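Local coordinates for probable tRNA pseudouridine synthase D (Methanosarcina mazei, PDB 1Z2Z), which probably isomerises uridine 13 of transfer RNAs to pseudouridine, as a member of the TruD family of pseudouridine synthases, at residues E212-V220 against T232-E240. Residues are numbered along the deposited sequence; the frame is centred on the assembly and turned at random.
Sequences ETKNARQFV and TYPLRLGHE
T213 opens the contact, its CG2 methyl set at the guanidinium edge of R236 and near the ring of P234, CG2 lying 4.0 Å from P234 CG. The contact belongs to a run of three consecutive helices (213-223, 226-232 and 238-249) in the TRUD region: helix 213-223 packs on the connection 233-237, which leads from helix 226-232 into helix 238-249. One turn on, the A216 methyl rests against both T232 and the Y233 ring, with CB 3.7 Å from T232 OG1 and 4.0 Å from Y233 CD1. R217 leaves its helix with CG beside the backbone N (chi1 -66°), then runs extended to NE, a course that carries it across the end of Y233 to helix 238-249. Its guanidinium stands steeply to the phenol, the planes 74° apart, with Y233 CE2 over one face. R217 NH2 donates to E240 OE2 in a salt bridge of 2.6 Å, the N-H...O angle 162°, almost in the guanidinium plane and on the anti side of the carboxylate; a weak bond from NH1 reaches the same oxygen. E209 pairs with NE, and the two acids together probably balance the charge of buried R217, with R179 also close by. A methionine in its place would probably leave E240 without its close cationic mate and E209 without its partner at NE. V220 closes the row, coming from the direction opposite to Y233. The phenol oxygen, hydrogen-bonded to I202 O from the end of helix 194-202, is thus lined by aliphatic carbon: Y233 OH lies 3.5 Å from R217 CG and 3.2 Å from V220 CG2.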
loop_
_atom_site.group_PDB
_atom_site.type_symbol
_atom_site.label_atom_id
_atom_site.label_comp_id
_atom_site.label_asym_id
_atom_site.label_seq_id
_atom_site.Cartn_x
_atom_site.Cartn_y
_atom_site.Cartn_z
ATOM N N GLU A 212 17.069 17.595 11.016
ATOM C CA GLU A 212 17.663 17.315 12.319
ATOM C C GLU A 212 17.946 15.822 12.448
ATOM O O GLU A 212 19.097 15.413 12.610
ATOM C CB GLU A 212 16.728 17.793 13.434
ATOM C CG GLU A 212 17.425 18.680 14.469
ATOM C CD GLU A 212 18.048 19.942 13.866
ATOM O OE1 GLU A 212 17.295 20.884 13.519
ATOM O OE2 GLU A 212 19.296 19.984 13.736
ATOM N N THR A 213 16.894 15.012 12.375
ATOM C CA THR A 213 17.049 13.565 12.453
ATOM C C THR A 213 17.796 13.150 11.185
ATOM O O THR A 213 18.588 12.211 11.190
ATOM C CB THR A 213 15.683 12.854 12.496
ATOM O OG1 THR A 213 15.024 13.005 11.233
ATOM C CG2 THR A 213 14.809 13.455 13.588
ATOM N N LYS A 214 17.538 13.868 10.099
ATOM C CA LYS A 214 18.200 13.596 8.832
ATOM C C LYS A 214 19.709 13.694 9.047
ATOM O O LYS A 214 20.478 13.008 8.381
ATOM C CB LYS A 214 17.766 14.617 7.773
ATOM C CG LYS A 214 18.353 14.390 6.380
ATOM C CD LYS A 214 18.431 15.689 5.577
ATOM C CE LYS A 214 17.074 16.369 5.420
ATOM N NZ LYS A 214 17.235 17.767 4.911
ATOM N N ASN A 215 20.129 14.547 9.977
ATOM C CA ASN A 215 21.554 14.714 10.258
ATOM C C ASN A 215 22.054 13.766 11.344
ATOM O O ASN A 215 23.258 13.651 11.577
ATOM C CB ASN A 215 21.862 16.171 10.641
ATOM C CG ASN A 215 22.156 17.046 9.429
ATOM O OD1 ASN A 215 21.302 17.230 8.561
ATOM N ND2 ASN A 215 23.374 17.581 9.362
ATOM N N ALA A 216 21.128 13.086 12.005
ATOM C CA ALA A 216 21.495 12.135 13.042
ATOM C C ALA A 216 21.959 10.841 12.374
ATOM O O ALA A 216 22.972 10.265 12.766
ATOM C CB ALA A 216 20.308 11.861 13.943
ATOM N N ARG A 217 21.206 10.403 11.363
ATOM C CA ARG A 217 21.509 9.188 10.603
ATOM C C ARG A 217 22.755 9.406 9.768
ATOM O O ARG A 217 23.630 8.547 9.694
ATOM C CB ARG A 217 20.345 8.826 9.671
ATOM C CG ARG A 217 19.058 8.433 10.383
ATOM C CD ARG A 217 17.952 8.151 9.383
ATOM N NE ARG A 217 16.654 7.953 10.028
ATOM C CZ ARG A 217 16.280 6.841 10.654
ATOM N NH1 ARG A 217 17.105 5.804 10.723
ATOM N NH2 ARG A 217 15.081 6.766 11.215
ATOM N N GLN A 218 22.818 10.565 9.129
ATOM C CA GLN A 218 23.957 10.925 8.305
ATOM C C GLN A 218 25.236 10.840 9.127
ATOM O O GLN A 218 26.286 10.457 8.617
ATOM C CB GLN A 218 23.790 12.354 7.794
ATOM C CG GLN A 218 23.832 12.484 6.289
ATOM C CD GLN A 218 25.053 11.830 5.700
ATOM O OE1 GLN A 218 26.132 11.872 6.284
ATOM N NE2 GLN A 218 24.894 11.230 4.532
ATOM N N PHE A 219 25.140 11.199 10.403
ATOM C CA PHE A 219 26.300 11.176 11.278
ATOM C C PHE A 219 26.887 9.789 11.412
ATOM O O PHE A 219 28.022 9.545 11.010
ATOM C CB PHE A 219 25.944 11.689 12.670
ATOM C CG PHE A 219 27.122 11.744 13.606
ATOM C CD1 PHE A 219 28.010 12.807 13.566
ATOM C CD2 PHE A 219 27.354 10.719 14.518
ATOM C CE1 PHE A 219 29.123 12.842 14.407
ATOM C CE2 PHE A 219 28.466 10.748 15.360
ATOM C CZ PHE A 219 29.342 11.812 15.308
ATOM N N VAL A 220 26.117 8.872 11.984
ATOM C CA VAL A 220 26.606 7.514 12.180
ATOM C C VAL A 220 26.778 6.745 10.879
ATOM O O VAL A 220 27.341 5.653 10.873
ATOM C CB VAL A 220 25.671 6.710 13.113
ATOM C CG1 VAL A 220 25.517 7.444 14.428
ATOM C CG2 VAL A 220 24.318 6.480 12.449
ATOM N N THR A 232 21.822 10.930 20.036
ATOM C CA THR A 232 21.195 11.917 19.149
ATOM C C THR A 232 19.815 11.480 18.612
ATOM O O THR A 232 18.898 12.295 18.497
ATOM C CB THR A 232 22.162 12.272 17.948
ATOM O OG1 THR A 232 21.586 13.309 17.141
ATOM C CG2 THR A 232 22.430 11.048 17.070
ATOM N N TYR A 233 19.671 10.193 18.307
ATOM C CA TYR A 233 18.418 9.664 17.781
ATOM C C TYR A 233 17.234 9.846 18.729
ATOM O O TYR A 233 17.265 9.404 19.886
ATOM C CB TYR A 233 18.562 8.177 17.440
ATOM C CG TYR A 233 19.226 7.858 16.110
ATOM C CD1 TYR A 233 20.498 8.345 15.797
ATOM C CD2 TYR A 233 18.607 7.002 15.195
ATOM C CE1 TYR A 233 21.142 7.977 14.611
ATOM C CE2 TYR A 233 19.238 6.624 14.008
ATOM C CZ TYR A 233 20.506 7.111 13.722
ATOM O OH TYR A 233 21.150 6.704 12.577
ATOM N N PRO A 234 16.164 10.499 18.241
ATOM C CA PRO A 234 14.983 10.719 19.076
ATOM C C PRO A 234 14.347 9.389 19.457
ATOM O O PRO A 234 14.365 8.430 18.677
ATOM C CB PRO A 234 14.093 11.583 18.188
ATOM C CG PRO A 234 14.428 11.101 16.817
ATOM C CD PRO A 234 15.934 10.980 16.867
ATOM N N LEU A 235 13.800 9.343 20.672
ATOM C CA LEU A 235 13.153 8.149 21.220
ATOM C C LEU A 235 12.079 7.617 20.279
ATOM O O LEU A 235 11.670 6.461 20.375
ATOM C CB LEU A 235 12.528 8.479 22.579
ATOM C CG LEU A 235 13.479 8.942 23.684
ATOM C CD1 LEU A 235 12.687 9.668 24.763
ATOM C CD2 LEU A 235 14.226 7.752 24.255
ATOM N N ARG A 236 11.627 8.480 19.378
ATOM C CA ARG A 236 10.611 8.124 18.403
ATOM C C ARG A 236 11.021 6.877 17.619
ATOM O O ARG A 236 10.174 6.056 17.265
ATOM C CB ARG A 236 10.387 9.301 17.451
ATOM C CG ARG A 236 9.542 8.990 16.233
ATOM C CD ARG A 236 9.160 10.268 15.512
ATOM N NE ARG A 236 10.324 11.066 15.125
ATOM C CZ ARG A 236 11.079 10.831 14.053
ATOM N NH1 ARG A 236 10.795 9.817 13.246
ATOM N NH2 ARG A 236 12.118 11.612 13.786
ATOM N N LEU A 237 12.324 6.739 17.371
ATOM C CA LEU A 237 12.885 5.606 16.620
ATOM C C LEU A 237 13.387 4.492 17.541
ATOM O O LEU A 237 14.591 4.331 17.744
ATOM C CB LEU A 237 14.038 6.088 15.735
ATOM C CG LEU A 237 13.698 7.224 14.776
ATOM C CD1 LEU A 237 14.960 7.781 14.143
ATOM C CD2 LEU A 237 12.729 6.710 13.728
ATOM N N GLY A 238 12.450 3.726 18.090
ATOM C CA GLY A 238 12.812 2.640 18.979
ATOM C C GLY A 238 13.599 1.533 18.301
ATOM O O GLY A 238 14.586 1.062 18.854
ATOM N N HIS A 239 13.169 1.121 17.109
ATOM C CA HIS A 239 13.839 0.060 16.362
ATOM C C HIS A 239 15.299 0.379 16.040
ATOM O O HIS A 239 16.178 -0.472 16.194
ATOM C CB HIS A 239 13.091 -0.242 15.056
ATOM C CG HIS A 239 11.668 -0.672 15.246
ATOM N ND1 HIS A 239 11.272 -1.527 16.253
ATOM C CD2 HIS A 239 10.549 -0.392 14.534
ATOM C CE1 HIS A 239 9.975 -1.753 16.154
ATOM N NE2 HIS A 239 9.511 -1.076 15.118
ATOM N N GLU A 240 15.567 1.597 15.586
ATOM C CA GLU A 240 16.936 1.976 15.265
ATOM C C GLU A 240 17.783 1.989 16.525
ATOM O O GLU A 240 18.921 1.525 16.524
ATOM C CB GLU A 240 16.987 3.358 14.601
ATOM C CG GLU A 240 16.587 3.375 13.128
ATOM C CD GLU A 240 15.087 3.473 12.909
ATOM O OE1 GLU A 240 14.330 2.669 13.496
ATOM O OE2 GLU A 240 14.662 4.356 12.133
#